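Side-chain contacts in uric acid degradation bifunctional protein PucL (Bacillus subtilis, PDB 6A4M), which degrades uric acid, oxidising urate to 5-hydroxyisourate and, in its second activity, probably decarboxylating a later intermediate of the same pathway: residues Y90-F95 / L144-S149; F95-S100 / N151-T156; R192-Y197 / T230-L235. All blocks are in the same frame, centred on the assembly; numbering follows the deposited sequence.

Contact 1 (Y90-F95 / L144-S149); sequences YVAHRF and LKAERS
Leu-144 reaches from strand 139-148 to Ala-92 on helix 84-98, and its atoms close the distance step by step. From CB of Leu-144 the gap to Ala-92 CB is 5.6 Å, too wide for contact. At CG of Leu-144 it has shrunk to 4.7 Å from Ala-92 CB. Beyond CG the branches part. CD2 of Leu-144 turns to the helix and lies 3.8 Å from Ala-92 CB, an ordinary methyl-to-methyl approach, whereas CD1 stays 5.9 Å from that same Ala-92 CB. With CG anti to the backbone N (chi1 -179°), CG is carried toward the helix, and chi2 makes CD2 the methyl continuing that extended line.

Two residues along the strand, Ala-146 points to the same helix. Its CB is 4.5 Å from Ala-92 CB, a looser touch. The two partners reach the Ala-92 methyl from directions about 80° apart, so it faces both strand residues at once. Here the backbones come closest, with CA of Ala-92 and CA of Ala-146 6.8 Å apart. Leu-107 of strand 104-121 also touches Ala-92, while Leu-88 and Leu-96 of the helix touch Leu-144 and Ala-146 respectively. No hydrogen bond joins the two segments; three buried aliphatic side chains meet through methyl groups alone, which implies dispersion and exclusion of water rather than directional bonding, with the small alanines permitting the close backbone approach.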
loop_
_atom_site.group_PDB
_atom_site.type_symbol
_atom_site.label_atom_id
_atom_site.label_comp_id
_atom_site.label_asym_id
_atom_site.label_seq_id
_atom_site.Cartn_x
_atom_site.Cartn_y
_atom_site.Cartn_z
ATOM N N TYR A 90 9.447 -13.874 5.011
ATOM C CA TYR A 90 9.637 -15.315 4.809
ATOM C C TYR A 90 10.679 -15.566 3.719
ATOM O O TYR A 90 11.728 -16.151 3.986
ATOM C CB TYR A 90 8.287 -15.960 4.453
ATOM C CG TYR A 90 8.280 -17.450 4.161
ATOM C CD1 TYR A 90 9.024 -18.352 4.928
ATOM C CD2 TYR A 90 7.479 -17.966 3.140
ATOM C CE1 TYR A 90 8.986 -19.720 4.668
ATOM C CE2 TYR A 90 7.438 -19.328 2.875
ATOM C CZ TYR A 90 8.187 -20.203 3.640
ATOM O OH TYR A 90 8.142 -21.552 3.359
ATOM N N VAL A 91 10.405 -15.057 2.519
ATOM C CA VAL A 91 11.280 -15.244 1.350
ATOM C C VAL A 91 12.697 -14.699 1.603
ATOM O O VAL A 91 13.681 -15.350 1.238
ATOM C CB VAL A 91 10.653 -14.623 0.065
ATOM C CG1 VAL A 91 11.630 -14.622 -1.108
ATOM C CG2 VAL A 91 9.391 -15.378 -0.330
ATOM N N ALA A 92 12.796 -13.530 2.237
ATOM C CA ALA A 92 14.094 -12.910 2.545
ATOM C C ALA A 92 14.947 -13.812 3.432
ATOM O O ALA A 92 16.095 -14.106 3.099
ATOM C CB ALA A 92 13.902 -11.558 3.216
ATOM N N HIS A 93 14.367 -14.239 4.555
ATOM C CA HIS A 93 15.030 -15.159 5.494
ATOM C C HIS A 93 15.460 -16.471 4.832
ATOM O O HIS A 93 16.606 -16.901 4.991
ATOM C CB HIS A 93 14.130 -15.459 6.704
ATOM C CG HIS A 93 14.298 -14.494 7.835
ATOM N ND1 HIS A 93 14.914 -14.838 9.018
ATOM C CD2 HIS A 93 13.945 -13.192 7.960
ATOM C CE1 HIS A 93 14.928 -13.792 9.825
ATOM N NE2 HIS A 93 14.347 -12.780 9.207
ATOM N N ARG A 94 14.544 -17.085 4.085
ATOM C CA ARG A 94 14.812 -18.367 3.430
ATOM C C ARG A 94 15.858 -18.277 2.315
ATOM O O ARG A 94 16.598 -19.238 2.103
ATOM C CB ARG A 94 13.514 -19.006 2.900
ATOM C CG ARG A 94 12.448 -19.328 3.955
ATOM C CD ARG A 94 13.004 -19.960 5.225
ATOM N NE ARG A 94 13.787 -21.157 4.918
ATOM C CZ ARG A 94 14.757 -21.676 5.677
ATOM N NH1 ARG A 94 15.106 -21.129 6.841
ATOM N NH2 ARG A 94 15.383 -22.775 5.261
ATOM N N PHE A 95 15.918 -17.141 1.614
ATOM C CA PHE A 95 16.986 -16.889 0.625
ATOM C C PHE A 95 18.363 -16.829 1.293
ATOM O O PHE A 95 19.306 -17.472 0.839
ATOM C CB PHE A 95 16.752 -15.582 -0.158
ATOM C CG PHE A 95 16.109 -15.770 -1.508
ATOM C CD1 PHE A 95 16.722 -16.554 -2.484
ATOM C CD2 PHE A 95 14.916 -15.123 -1.828
ATOM C CE1 PHE A 95 16.144 -16.716 -3.734
ATOM C CE2 PHE A 95 14.333 -15.279 -3.079
ATOM C CZ PHE A 95 14.948 -16.077 -4.033
ATOM N N LEU A 144 11.334 -4.631 1.427
ATOM C CA LEU A 144 12.094 -5.192 2.535
ATOM C C LEU A 144 13.534 -5.394 2.107
ATOM O O LEU A 144 13.789 -6.027 1.081
ATOM C CB LEU A 144 11.500 -6.533 2.963
ATOM C CG LEU A 144 12.167 -7.243 4.148
ATOM C CD1 LEU A 144 11.903 -6.498 5.446
ATOM C CD2 LEU A 144 11.665 -8.667 4.252
ATOM N N LYS A 145 14.464 -4.862 2.900
ATOM C CA LYS A 145 15.891 -5.048 2.670
ATOM C C LYS A 145 16.506 -5.726 3.895
ATOM O O LYS A 145 16.354 -5.231 5.014
ATOM C CB LYS A 145 16.573 -3.706 2.387
ATOM C CG LYS A 145 17.764 -3.846 1.458
ATOM C CD LYS A 145 18.779 -2.718 1.561
ATOM C CE LYS A 145 20.057 -3.085 0.812
ATOM N NZ LYS A 145 20.853 -1.896 0.405
ATOM N N ALA A 146 17.188 -6.852 3.676
ATOM C CA ALA A 146 17.807 -7.633 4.752
ATOM C C ALA A 146 19.265 -7.963 4.431
ATOM O O ALA A 146 19.607 -8.238 3.278
ATOM C CB ALA A 146 17.018 -8.908 4.991
ATOM N N GLU A 147 20.112 -7.942 5.464
ATOM C CA GLU A 147 21.555 -8.184 5.331
ATOM C C GLU A 147 22.035 -9.301 6.252
ATOM O O GLU A 147 21.373 -9.641 7.236
ATOM C CB GLU A 147 22.342 -6.904 5.640
ATOM C CG GLU A 147 22.452 -5.943 4.465
ATOM C CD GLU A 147 23.164 -4.642 4.811
ATOM O OE1 GLU A 147 24.048 -4.641 5.700
ATOM O OE2 GLU A 147 22.840 -3.612 4.180
ATOM N N ARG A 148 23.196 -9.856 5.913
ATOM C CA ARG A 148 23.893 -10.832 6.748
ATOM C C ARG A 148 24.920 -10.098 7.615
ATOM O O ARG A 148 25.861 -9.500 7.084
ATOM C CB ARG A 148 24.591 -11.870 5.863
ATOM C CG ARG A 148 25.165 -13.063 6.611
ATOM C CD ARG A 148 26.016 -13.936 5.699
ATOM N NE ARG A 148 25.265 -14.483 4.566
ATOM C CZ ARG A 148 24.373 -15.477 4.629
ATOM N NH1 ARG A 148 24.068 -16.070 5.785
ATOM N NH2 ARG A 148 23.767 -15.884 3.514
ATOM N N SER A 149 24.731 -10.129 8.936
ATOM C CA SER A 149 25.675 -9.512 9.884
ATOM C C SER A 149 25.449 -10.025 11.322
ATOM O O SER A 149 24.455 -9.652 11.949
ATOM C CB SER A 149 25.565 -7.980 9.857
ATOM O OG SER A 149 24.364 -7.531 10.460
#

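Contact 2 (F95-S100 / N151-T156); sequences FLDTYS and NTITIT
Leu-96, in the last turn of helix 84-98, meets Ile-153 at the start of strand 153-169. Its CD1 sits 3.6 Å from Ile-153 CG2 and 4.0 Å from Ile-153 CG1, so one leucine methyl lies against the two carbons that branch from CB of Ile-153. Nearer the helix backbone, Leu-96 CB is 4.1 Å from Ile-153 CD1. The two side chains therefore cross at a slant, touching at these two places. Leu-96 CG and Ile-153 CG1 each lie anti to their own carbonyl carbon; for Ile-153, chi1 (-65°) sets CG1 toward the helix and CG2 at Leu-96 CD1, and the extended chi2 (157°) carries CD1 on to Asp-97. Arg-148 NH2 bonds to Leu-96 O, less certainly because that arginine is poorly ordered.

At Asp-97 the character changes. OD1 lies 3.3 Å from Ile-153 CD1, a polar-apolar contact at the solvent-exposed margin. The other oxygen, OD2, forms a salt bridge with Arg-94 one turn back, which probably helps to hold the carboxylate beside the isoleucine. Tyr-99 is where the chain leaves the helix, and its N still bonds to Phe-95 O at 3.0 Å.

Ile-153 thus bridges apolar Leu-96 and charged Asp-97 where the helix ends over an antiparallel hairpin, consistent with the T-fold of urate oxidases, whose beta-beta-alpha-alpha-beta-beta order layers helices on one face of an antiparallel sheet.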
loop_
_atom_site.group_PDB
_atom_site.type_symbol
_atom_site.label_atom_id
_atom_site.label_comp_id
_atom_site.label_asym_id
_atom_site.label_seq_id
_atom_site.Cartn_x
_atom_site.Cartn_y
_atom_site.Cartn_z
ATOM N N PHE A 95 15.918 -17.141 1.614
ATOM C CA PHE A 95 16.986 -16.889 0.625
ATOM C C PHE A 95 18.363 -16.829 1.293
ATOM O O PHE A 95 19.306 -17.472 0.839
ATOM C CB PHE A 95 16.752 -15.582 -0.158
ATOM C CG PHE A 95 16.109 -15.770 -1.508
ATOM C CD1 PHE A 95 16.722 -16.554 -2.484
ATOM C CD2 PHE A 95 14.916 -15.123 -1.828
ATOM C CE1 PHE A 95 16.144 -16.716 -3.734
ATOM C CE2 PHE A 95 14.333 -15.279 -3.079
ATOM C CZ PHE A 95 14.948 -16.077 -4.033
ATOM N N LEU A 96 18.467 -16.044 2.362
ATOM C CA LEU A 96 19.727 -15.899 3.096
ATOM C C LEU A 96 20.157 -17.196 3.794
ATOM O O LEU A 96 21.345 -17.516 3.818
ATOM C CB LEU A 96 19.632 -14.753 4.110
ATOM C CG LEU A 96 19.479 -13.350 3.505
ATOM C CD1 LEU A 96 19.000 -12.354 4.552
ATOM C CD2 LEU A 96 20.779 -12.872 2.870
ATOM N N ASP A 97 19.194 -17.941 4.341
ATOM C CA ASP A 97 19.486 -19.208 5.024
ATOM C C ASP A 97 19.881 -20.365 4.096
ATOM O O ASP A 97 20.585 -21.275 4.539
ATOM C CB ASP A 97 18.302 -19.640 5.905
ATOM C CG ASP A 97 18.133 -18.770 7.149
ATOM O OD1 ASP A 97 19.081 -18.059 7.543
ATOM O OD2 ASP A 97 17.040 -18.813 7.750
ATOM N N THR A 98 19.438 -20.344 2.834
ATOM C CA THR A 98 19.735 -21.440 1.882
ATOM C C THR A 98 20.791 -21.131 0.801
ATOM O O THR A 98 21.238 -22.049 0.113
ATOM C CB THR A 98 18.451 -21.969 1.203
ATOM O OG1 THR A 98 17.834 -20.932 0.432
ATOM C CG2 THR A 98 17.469 -22.487 2.249
ATOM N N TYR A 99 21.182 -19.861 0.654
ATOM C CA TYR A 99 22.248 -19.450 -0.271
ATOM C C TYR A 99 23.358 -18.744 0.519
ATOM O O TYR A 99 23.163 -17.626 1.005
ATOM C CB TYR A 99 21.694 -18.511 -1.345
ATOM C CG TYR A 99 20.711 -19.154 -2.304
ATOM C CD1 TYR A 99 19.357 -19.280 -1.975
ATOM C CD2 TYR A 99 21.128 -19.625 -3.553
ATOM C CE1 TYR A 99 18.453 -19.864 -2.854
ATOM C CE2 TYR A 99 20.229 -20.211 -4.439
ATOM C CZ TYR A 99 18.893 -20.327 -4.086
ATOM O OH TYR A 99 17.998 -20.905 -4.959
ATOM N N SER A 100 24.517 -19.394 0.634
ATOM C CA SER A 100 25.599 -18.925 1.516
ATOM C C SER A 100 26.342 -17.685 1.018
ATOM O O SER A 100 26.676 -16.803 1.814
ATOM C CB SER A 100 26.607 -20.049 1.762
ATOM O OG SER A 100 27.105 -20.574 0.543
ATOM N N ASN A 151 26.223 -13.672 11.501
ATOM C CA ASN A 151 25.735 -14.809 12.313
ATOM C C ASN A 151 24.217 -14.671 12.563
ATOM O O ASN A 151 23.558 -15.642 12.945
ATOM C CB ASN A 151 26.447 -14.961 13.675
ATOM C CG ASN A 151 26.178 -16.302 14.326
ATOM O OD1 ASN A 151 25.573 -16.386 15.395
ATOM N ND2 ASN A 151 26.616 -17.362 13.669
ATOM N N THR A 152 23.678 -13.460 12.384
ATOM C CA THR A 152 22.231 -13.220 12.398
ATOM C C THR A 152 21.813 -12.350 11.202
ATOM O O THR A 152 22.637 -11.635 10.619
ATOM C CB THR A 152 21.775 -12.572 13.729
ATOM O OG1 THR A 152 20.354 -12.390 13.719
ATOM C CG2 THR A 152 22.465 -11.221 13.978
ATOM N N ILE A 153 20.531 -12.427 10.852
ATOM C CA ILE A 153 19.955 -11.653 9.751
ATOM C C ILE A 153 19.373 -10.354 10.317
ATOM O O ILE A 153 18.563 -10.386 11.246
ATOM C CB ILE A 153 18.874 -12.467 8.996
ATOM C CG1 ILE A 153 19.512 -13.687 8.311
ATOM C CG2 ILE A 153 18.153 -11.603 7.960
ATOM C CD1 ILE A 153 18.545 -14.814 8.013
ATOM N N THR A 154 19.787 -9.222 9.745
ATOM C CA THR A 154 19.334 -7.894 10.180
ATOM C C THR A 154 18.516 -7.223 9.069
ATOM O O THR A 154 18.860 -7.330 7.889
ATOM C CB THR A 154 20.515 -6.986 10.624
ATOM O OG1 THR A 154 20.009 -5.715 11.052
ATOM C CG2 THR A 154 21.541 -6.759 9.509
ATOM N N ILE A 155 17.432 -6.552 9.459
ATOM C CA ILE A 155 16.585 -5.801 8.533
ATOM C C ILE A 155 17.127 -4.373 8.429
ATOM O O ILE A 155 17.120 -3.635 9.414
ATOM C CB ILE A 155 15.110 -5.767 9.008
ATOM C CG1 ILE A 155 14.558 -7.188 9.223
ATOM C CG2 ILE A 155 14.238 -4.979 8.031
ATOM C CD1 ILE A 155 14.634 -8.096 8.013
ATOM N N THR A 156 17.574 -3.990 7.233
ATOM C CA THR A 156 18.195 -2.664 7.003
ATOM C C THR A 156 17.150 -1.611 6.616
ATOM O O THR A 156 17.258 -0.447 7.018
ATOM C CB THR A 156 19.392 -2.670 5.988
ATOM O OG1 THR A 156 19.335 -1.505 5.151
ATOM C CG2 THR A 156 19.436 -3.897 5.078
#

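Contact 3 (R192-Y197 / T230-L235); sequences RPLFVY and TVFHEL
Phe-232, whose ring packs against Leu-194 and Val-196, has its carbonyl O hydrogen-bonded by Lys-169 NZ, and the same ammonium group also takes His-233 O. Lys-169 belongs to strand 153-169 and its backbone is bonded to that of Leu-194 in the sheet, so a single residue links the end region of helix 221-233 to the very strand that Phe-232 touches.

Across the contact itself no hydrogen bond forms. The ring of Phe-232 is held far out from the backbone of segment 230-235, since with chi1 at -168° the CB-CG bond runs trans to the N-CA bond, and it spans a wide gap: CA of Phe-232 and CA of Leu-194 are 9.9 Å apart. Its outer end meets the strand in two ways. In the ring plane, CZ of Phe-232 comes 3.7 Å from the carbonyl O of Leu-194, and the line from CG through CZ continues almost straight to that oxygen (CG-CZ-O about 173°). The ring's weakly positive edge may therefore be favourably placed before the carbonyl, although the separation is that of ordinary contact.

Out of the plane, CD2 of Leu-194 approaches CE1 of Phe-232 at 4.1 Å. Val-196 is more distant: its CG2 lies 4.4 Å from CE2 of Phe-232 and comes in at a slant. Both methyls stand on the same side of the ring plane. Leu-194 and Val-196 alternate with Phe-195, whose CB points away from segment 230-235, as the pleat of strand 194-204 requires. Leu-167 of the neighbouring strand and Leu-243 of helix 240-254 also touch the Phe-232 side chain.

An aromatic ring near a helix end, its outer end resting against two alternate aliphatic residues, is consistent with the layer of helices against the antiparallel sheet in the T-fold, to which urate oxidases belong.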
loop_
_atom_site.group_PDB
_atom_site.type_symbol
_atom_site.label_atom_id
_atom_site.label_comp_id
_atom_site.label_asym_id
_atom_site.label_seq_id
_atom_site.Cartn_x
_atom_site.Cartn_y
_atom_site.Cartn_z
ATOM N N ARG A 192 -11.128 26.422 -7.219
ATOM C CA ARG A 192 -10.832 25.381 -8.198
ATOM C C ARG A 192 -10.642 24.042 -7.461
ATOM O O ARG A 192 -9.976 24.007 -6.420
ATOM C CB ARG A 192 -9.580 25.765 -9.003
ATOM C CG ARG A 192 -9.538 25.222 -10.433
ATOM C CD ARG A 192 -8.840 26.150 -11.427
ATOM N NE ARG A 192 -7.450 25.784 -11.709
ATOM C CZ ARG A 192 -6.387 26.107 -10.969
ATOM N NH1 ARG A 192 -6.503 26.813 -9.842
ATOM N NH2 ARG A 192 -5.178 25.704 -11.356
ATOM N N PRO A 193 -11.225 22.941 -7.986
ATOM C CA PRO A 193 -11.200 21.669 -7.253
ATOM C C PRO A 193 -9.819 21.014 -7.239
ATOM O O PRO A 193 -9.249 20.757 -8.301
ATOM C CB PRO A 193 -12.202 20.806 -8.021
ATOM C CG PRO A 193 -12.158 21.334 -9.405
ATOM C CD PRO A 193 -11.915 22.808 -9.280
ATOM N N LEU A 194 -9.303 20.751 -6.040
ATOM C CA LEU A 194 -7.942 20.242 -5.857
ATOM C C LEU A 194 -7.877 18.751 -6.188
ATOM O O LEU A 194 -8.567 17.950 -5.558
ATOM C CB LEU A 194 -7.483 20.490 -4.417
ATOM C CG LEU A 194 -6.104 19.999 -3.974
ATOM C CD1 LEU A 194 -5.005 20.462 -4.920
ATOM C CD2 LEU A 194 -5.829 20.467 -2.553
ATOM N N PHE A 195 -7.055 18.397 -7.179
ATOM C CA PHE A 195 -6.878 17.012 -7.626
ATOM C C PHE A 195 -5.440 16.592 -7.334
ATOM O O PHE A 195 -4.509 17.086 -7.979
ATOM C CB PHE A 195 -7.203 16.905 -9.132
ATOM C CG PHE A 195 -7.247 15.490 -9.692
ATOM C CD1 PHE A 195 -7.344 14.352 -8.882
ATOM C CD2 PHE A 195 -7.247 15.304 -11.074
ATOM C CE1 PHE A 195 -7.403 13.078 -9.437
ATOM C CE2 PHE A 195 -7.306 14.029 -11.630
ATOM C CZ PHE A 195 -7.384 12.916 -10.810
ATOM N N VAL A 196 -5.267 15.699 -6.354
ATOM C CA VAL A 196 -3.933 15.212 -5.958
ATOM C C VAL A 196 -3.758 13.708 -6.165
ATOM O O VAL A 196 -4.693 12.927 -5.962
ATOM C CB VAL A 196 -3.564 15.567 -4.492
ATOM C CG1 VAL A 196 -3.599 17.072 -4.294
ATOM C CG2 VAL A 196 -4.469 14.868 -3.477
ATOM N N TYR A 197 -2.555 13.333 -6.600
ATOM C CA TYR A 197 -2.088 11.948 -6.585
ATOM C C TYR A 197 -1.238 11.806 -5.325
ATOM O O TYR A 197 -0.400 12.664 -5.053
ATOM C CB TYR A 197 -1.207 11.636 -7.797
ATOM C CG TYR A 197 -1.846 11.636 -9.174
ATOM C CD1 TYR A 197 -3.145 12.114 -9.406
ATOM C CD2 TYR A 197 -1.119 11.177 -10.270
ATOM C CE1 TYR A 197 -3.694 12.103 -10.685
ATOM C CE2 TYR A 197 -1.656 11.169 -11.549
ATOM C CZ TYR A 197 -2.940 11.630 -11.754
ATOM O OH TYR A 197 -3.465 11.616 -13.026
ATOM N N THR A 230 -10.839 10.834 4.678
ATOM C CA THR A 230 -11.619 11.463 5.768
ATOM C C THR A 230 -11.012 12.802 6.171
ATOM O O THR A 230 -11.729 13.786 6.336
ATOM C CB THR A 230 -11.725 10.579 7.030
ATOM O OG1 THR A 230 -10.414 10.287 7.529
ATOM C CG2 THR A 230 -12.477 9.278 6.737
ATOM N N VAL A 231 -9.690 12.817 6.345
ATOM C CA VAL A 231 -8.912 14.061 6.310
ATOM C C VAL A 231 -9.000 14.452 4.840
ATOM O O VAL A 231 -9.179 13.581 4.011
ATOM C CB VAL A 231 -7.436 13.858 6.732
ATOM C CG1 VAL A 231 -6.682 15.183 6.730
ATOM C CG2 VAL A 231 -7.344 13.210 8.105
ATOM N N PHE A 232 -8.906 15.733 4.510
ATOM C CA PHE A 232 -9.098 16.225 3.123
ATOM C C PHE A 232 -10.554 16.610 2.923
ATOM O O PHE A 232 -10.831 17.733 2.516
ATOM C CB PHE A 232 -8.657 15.220 2.025
ATOM C CG PHE A 232 -8.571 15.793 0.621
ATOM C CD1 PHE A 232 -8.401 17.163 0.366
ATOM C CD2 PHE A 232 -8.627 14.926 -0.471
ATOM C CE1 PHE A 232 -8.317 17.641 -0.938
ATOM C CE2 PHE A 232 -8.538 15.402 -1.774
ATOM C CZ PHE A 232 -8.379 16.762 -2.008
ATOM N N HIS A 233 -11.472 15.681 3.193
ATOM C CA HIS A 233 -12.899 16.003 3.260
ATOM C C HIS A 233 -13.161 17.086 4.301
ATOM O O HIS A 233 -13.811 18.085 4.001
ATOM C CB HIS A 233 -13.738 14.763 3.599
ATOM C CG HIS A 233 -15.194 15.057 3.814
ATOM N ND1 HIS A 233 -15.654 15.874 4.825
ATOM C CD2 HIS A 233 -16.294 14.631 3.153
ATOM C CE1 HIS A 233 -16.971 15.947 4.771
ATOM N NE2 HIS A 233 -17.386 15.197 3.766
ATOM N N GLU A 234 -12.668 16.872 5.520
ATOM C CA GLU A 234 -12.975 17.760 6.647
ATOM C C GLU A 234 -12.198 19.079 6.638
ATOM O O GLU A 234 -12.703 20.085 7.137
ATOM C CB GLU A 234 -12.791 17.035 7.988
ATOM C CG GLU A 234 -11.354 16.820 8.441
ATOM C CD GLU A 234 -11.286 16.201 9.819
ATOM O OE1 GLU A 234 -10.682 16.821 10.721
ATOM O OE2 GLU A 234 -11.847 15.098 10.009
ATOM N N LEU A 235 -10.979 19.069 6.095
ATOM C CA LEU A 235 -10.165 20.284 6.004
ATOM C C LEU A 235 -10.758 21.244 4.974
ATOM O O LEU A 235 -11.081 20.834 3.859
ATOM C CB LEU A 235 -8.720 19.955 5.628
ATOM C CG LEU A 235 -7.933 19.077 6.607
ATOM C CD1 LEU A 235 -6.572 18.737 6.018
ATOM C CD2 LEU A 235 -7.775 19.744 7.966
#

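All three contacts bring a helix or the region of its end against the one large antiparallel sheet. Contacts 1 and 2 share helix 84-98 and Phe-95, with centres 5 Å apart; they use successive, hydrogen-bonded strands, 139-148 and 153-169, as the Glu-147 N to Thr-154 O separation of 2.8 Å shows. Contact 1 is buried and wholly aliphatic, whereas contact 2, at the helix end, runs out to an exposed carboxylate. Contact 3 lies on the opposite side of the chain's centre, about 39 Å from contact 1 between centres, on strand 194-204, the sheet neighbour of 153-169. It too is buried, but an aromatic ring replaces the short methyl groups and bridges a wider backbone gap.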